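Local coordinates for glia-derived nexin (Homo sapiens, PDB 4DY0), which inhibits serine proteases such as thrombin, trypsin and urokinase, binds heparin, and promotes neurite extension by blocking thrombin, at residues 181-186 with 328-333. Residues are numbered along the deposited sequence; the frame is centred on the assembly and turned at random.
Sequences ENTKKR and VSEDGT
Thr183 and Glu330 reach toward each other from opposite directions and meet through one hydrogen bond, in which the threonine hydroxyl OG1 donates to OE2 of the carboxylate at 2.7 Å. The backbones stay well apart, for the CA atoms of Thr183 and Glu330 lie 8.3 Å from each other, and the side chains bridge that gap. On the threonine, OG1 lies beside the backbone N and anti to the carbonyl carbon (chi1 -62°), a setting that aims the hydroxyl at the acid. In Glu330 it is CB and CG that do the reaching, and CG already comes within 3.6 Å of Thr183 OG1. The bend at chi2 (93°) then turns the carboxylate across that line, so that OE2 points to Thr183 and OE1 turns back to the Lys276 side. The hydroxyl approaches OE2 on the anti side, 23° out of the carboxylate plane. Methyl CG2 of Thr183 sits 3.5 Å from Glu330 OE2, beside the hydrogen bond.

Thr183 immediately precedes strand 184-189, whereas Glu330 follows strand 319-328, at the start of the segment that in serpins leads into the reactive-centre loop. Leu201 of strand 195-213 touches both side chains. The other carboxylate oxygen, OE1, forms a salt bridge with Lys276, whose NZ also makes a hydrogen bond with Ser329 OG.

The two oxygens of Glu330 are thus divided between a neutral donor and a cation. Such a division should restrict rotation of the carboxylate, and the nearby lysine probably favours its ionised form, which would strengthen OE2 as the acceptor for the threonine hydroxyl.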
ATOM      1  N   GLU A 181     -24.661   9.839  14.790  1.00 48.32           N
ATOM      2  CA  GLU A 181     -25.420   9.534  16.000  1.00 50.95           C
ATOM      3  C   GLU A 181     -25.162   8.097  16.442  1.00 46.60           C
ATOM      4  O   GLU A 181     -25.315   7.764  17.614  1.00 42.18           O
ATOM      5  CB  GLU A 181     -26.921   9.744  15.773  1.00 54.48           C
ATOM      6  CG  GLU A 181     -27.301  11.151  15.335  1.00 75.67           C
ATOM      7  CD  GLU A 181     -27.003  11.414  13.869  1.00 82.22           C
ATOM      8  OE1 GLU A 181     -26.832  12.594  13.499  1.00 89.60           O
ATOM      9  OE2 GLU A 181     -26.938  10.441  13.089  1.00 81.08           O
ATOM     10  N   ASN A 182     -24.768   7.250  15.494  1.00 43.91           N
ATOM     11  CA  ASN A 182     -24.498   5.844  15.782  1.00 43.80           C
ATOM     12  C   ASN A 182     -23.038   5.569  16.133  1.00 41.53           C
ATOM     13  O   ASN A 182     -22.679   4.445  16.475  1.00 40.96           O
ATOM     14  CB  ASN A 182     -24.937   4.962  14.611  1.00 41.53           C
ATOM     15  CG  ASN A 182     -26.430   5.031  14.363  1.00 45.14           C
ATOM     16  OD1 ASN A 182     -27.231   4.929  15.293  1.00 48.58           O
ATOM     17  ND2 ASN A 182     -26.814   5.210  13.105  1.00 50.18           N
ATOM     18  N   THR A 183     -22.200   6.599  16.049  1.00 41.90           N
ATOM     19  CA  THR A 183     -20.782   6.452  16.360  1.00 38.25           C
ATOM     20  C   THR A 183     -20.542   6.557  17.860  1.00 41.83           C
ATOM     21  O   THR A 183     -20.682   7.631  18.442  1.00 49.63           O
ATOM     22  CB  THR A 183     -19.933   7.504  15.629  1.00 36.56           C
ATOM     23  OG1 THR A 183     -20.077   7.329  14.216  1.00 35.88           O
ATOM     24  CG2 THR A 183     -18.460   7.365  16.007  1.00 35.47           C
ATOM     25  N   LYS A 184     -20.183   5.437  18.481  1.00 37.41           N
ATOM     26  CA  LYS A 184     -19.985   5.393  19.925  1.00 39.10           C
ATOM     27  C   LYS A 184     -18.629   4.797  20.297  1.00 37.08           C
ATOM     28  O   LYS A 184     -18.087   3.960  19.574  1.00 32.17           O
ATOM     29  CB  LYS A 184     -21.104   4.590  20.596  1.00 40.44           C
ATOM     30  CG  LYS A 184     -22.474   5.248  20.531  1.00 51.02           C
ATOM     31  N   LYS A 185     -18.081   5.231  21.427  1.00 33.82           N
ATOM     32  CA  LYS A 185     -16.858   4.631  21.926  1.00 38.44           C
ATOM     33  C   LYS A 185     -17.142   3.201  22.378  1.00 39.35           C
ATOM     34  O   LYS A 185     -18.101   2.955  23.109  1.00 39.90           O
ATOM     35  CB  LYS A 185     -16.263   5.469  23.060  1.00 41.40           C
ATOM     36  CG  LYS A 185     -15.605   6.757  22.574  1.00 44.17           C
ATOM     37  CD  LYS A 185     -14.984   7.545  23.714  1.00 49.09           C
ATOM     38  N   ARG A 186     -16.325   2.259  21.916  1.00 35.06           N
ATOM     39  CA  ARG A 186     -16.499   0.849  22.260  1.00 35.66           C
ATOM     40  C   ARG A 186     -15.157   0.181  22.524  1.00 29.66           C
ATOM     41  O   ARG A 186     -14.113   0.706  22.159  1.00 35.73           O
ATOM     42  CB  ARG A 186     -17.233   0.104  21.144  1.00 38.28           C
ATOM     43  CG  ARG A 186     -18.595   0.684  20.802  1.00 53.75           C
ATOM     44  CD  ARG A 186     -19.303  -0.148  19.743  1.00 57.08           C
ATOM     45  NE  ARG A 186     -20.578   0.444  19.344  1.00 57.64           N
ATOM     46  CZ  ARG A 186     -21.753   0.130  19.883  1.00 59.89           C
ATOM     47  NH1 ARG A 186     -21.826  -0.776  20.852  1.00 56.26           N
ATOM     48  NH2 ARG A 186     -22.858   0.724  19.454  1.00 61.98           N
ATOM     49  N   VAL A 328     -10.702   6.401   7.929  1.00 30.02           N
ATOM     50  CA  VAL A 328     -11.974   5.705   7.936  1.00 31.75           C
ATOM     51  C   VAL A 328     -12.970   6.506   8.765  1.00 32.76           C
ATOM     52  O   VAL A 328     -12.801   6.649   9.976  1.00 37.28           O
ATOM     53  CB  VAL A 328     -11.820   4.285   8.502  1.00 28.27           C
ATOM     54  CG1 VAL A 328     -13.163   3.586   8.558  1.00 27.46           C
ATOM     55  CG2 VAL A 328     -10.839   3.496   7.650  1.00 31.46           C
ATOM     56  N   SER A 329     -14.000   7.034   8.108  1.00 40.17           N
ATOM     57  CA  SER A 329     -14.960   7.918   8.770  1.00 36.62           C
ATOM     58  C   SER A 329     -16.404   7.611   8.376  1.00 40.80           C
ATOM     59  O   SER A 329     -16.670   6.635   7.673  1.00 37.92           O
ATOM     60  CB  SER A 329     -14.632   9.376   8.454  1.00 38.25           C
ATOM     61  OG  SER A 329     -15.342  10.259   9.303  1.00 44.48           O
ATOM     62  N   GLU A 330     -17.328   8.459   8.830  1.00 41.65           N
ATOM     63  CA  GLU A 330     -18.757   8.289   8.562  1.00 41.84           C
ATOM     64  C   GLU A 330     -19.133   8.607   7.116  1.00 46.02           C
ATOM     65  O   GLU A 330     -20.009   7.963   6.534  1.00 47.43           O
ATOM     66  CB  GLU A 330     -19.594   9.186   9.488  1.00 41.76           C
ATOM     67  CG  GLU A 330     -19.668   8.742  10.941  1.00 41.49           C
ATOM     68  CD  GLU A 330     -18.608   9.384  11.817  1.00 44.04           C
ATOM     69  OE1 GLU A 330     -17.640   9.958  11.274  1.00 45.39           O
ATOM     70  OE2 GLU A 330     -18.743   9.311  13.056  1.00 49.90           O
ATOM     71  N   ASP A 331     -18.465   9.607   6.547  1.00 45.49           N
ATOM     72  CA  ASP A 331     -18.895  10.235   5.293  1.00 45.75           C
ATOM     73  C   ASP A 331     -19.175   9.271   4.138  1.00 43.68           C
ATOM     74  O   ASP A 331     -18.338   8.439   3.779  1.00 44.52           O
ATOM     75  CB  ASP A 331     -17.884  11.305   4.861  1.00 51.58           C
ATOM     76  CG  ASP A 331     -17.519  12.261   5.992  1.00 60.87           C
ATOM     77  OD1 ASP A 331     -17.476  13.484   5.745  1.00 68.18           O
ATOM     78  OD2 ASP A 331     -17.274  11.794   7.124  1.00 63.29           O
ATOM     79  N   GLY A 332     -20.360   9.407   3.553  1.00 43.97           N
ATOM     80  CA  GLY A 332     -20.768   8.609   2.401  1.00 49.61           C
ATOM     81  C   GLY A 332     -21.954   9.236   1.685  1.00 52.86           C
ATOM     82  O   GLY A 332     -22.170  10.442   1.774  1.00 55.01           O
ATOM     83  N   THR A 333     -22.727   8.415   0.981  1.00 56.40           N
ATOM     84  CA  THR A 333     -23.895   8.896   0.246  1.00 64.37           C
ATOM     85  C   THR A 333     -25.198   8.690   1.018  1.00 65.69           C
ATOM     86  O   THR A 333     -25.317   7.763   1.820  1.00 67.56           O
ATOM     87  CB  THR A 333     -24.008   8.216  -1.130  1.00 63.10           C
ATOM     88  OG1 THR A 333     -23.050   8.792  -2.025  1.00 55.50           O
ATOM     89  CG2 THR A 333     -25.406   8.405  -1.703  1.00 73.11           C
TER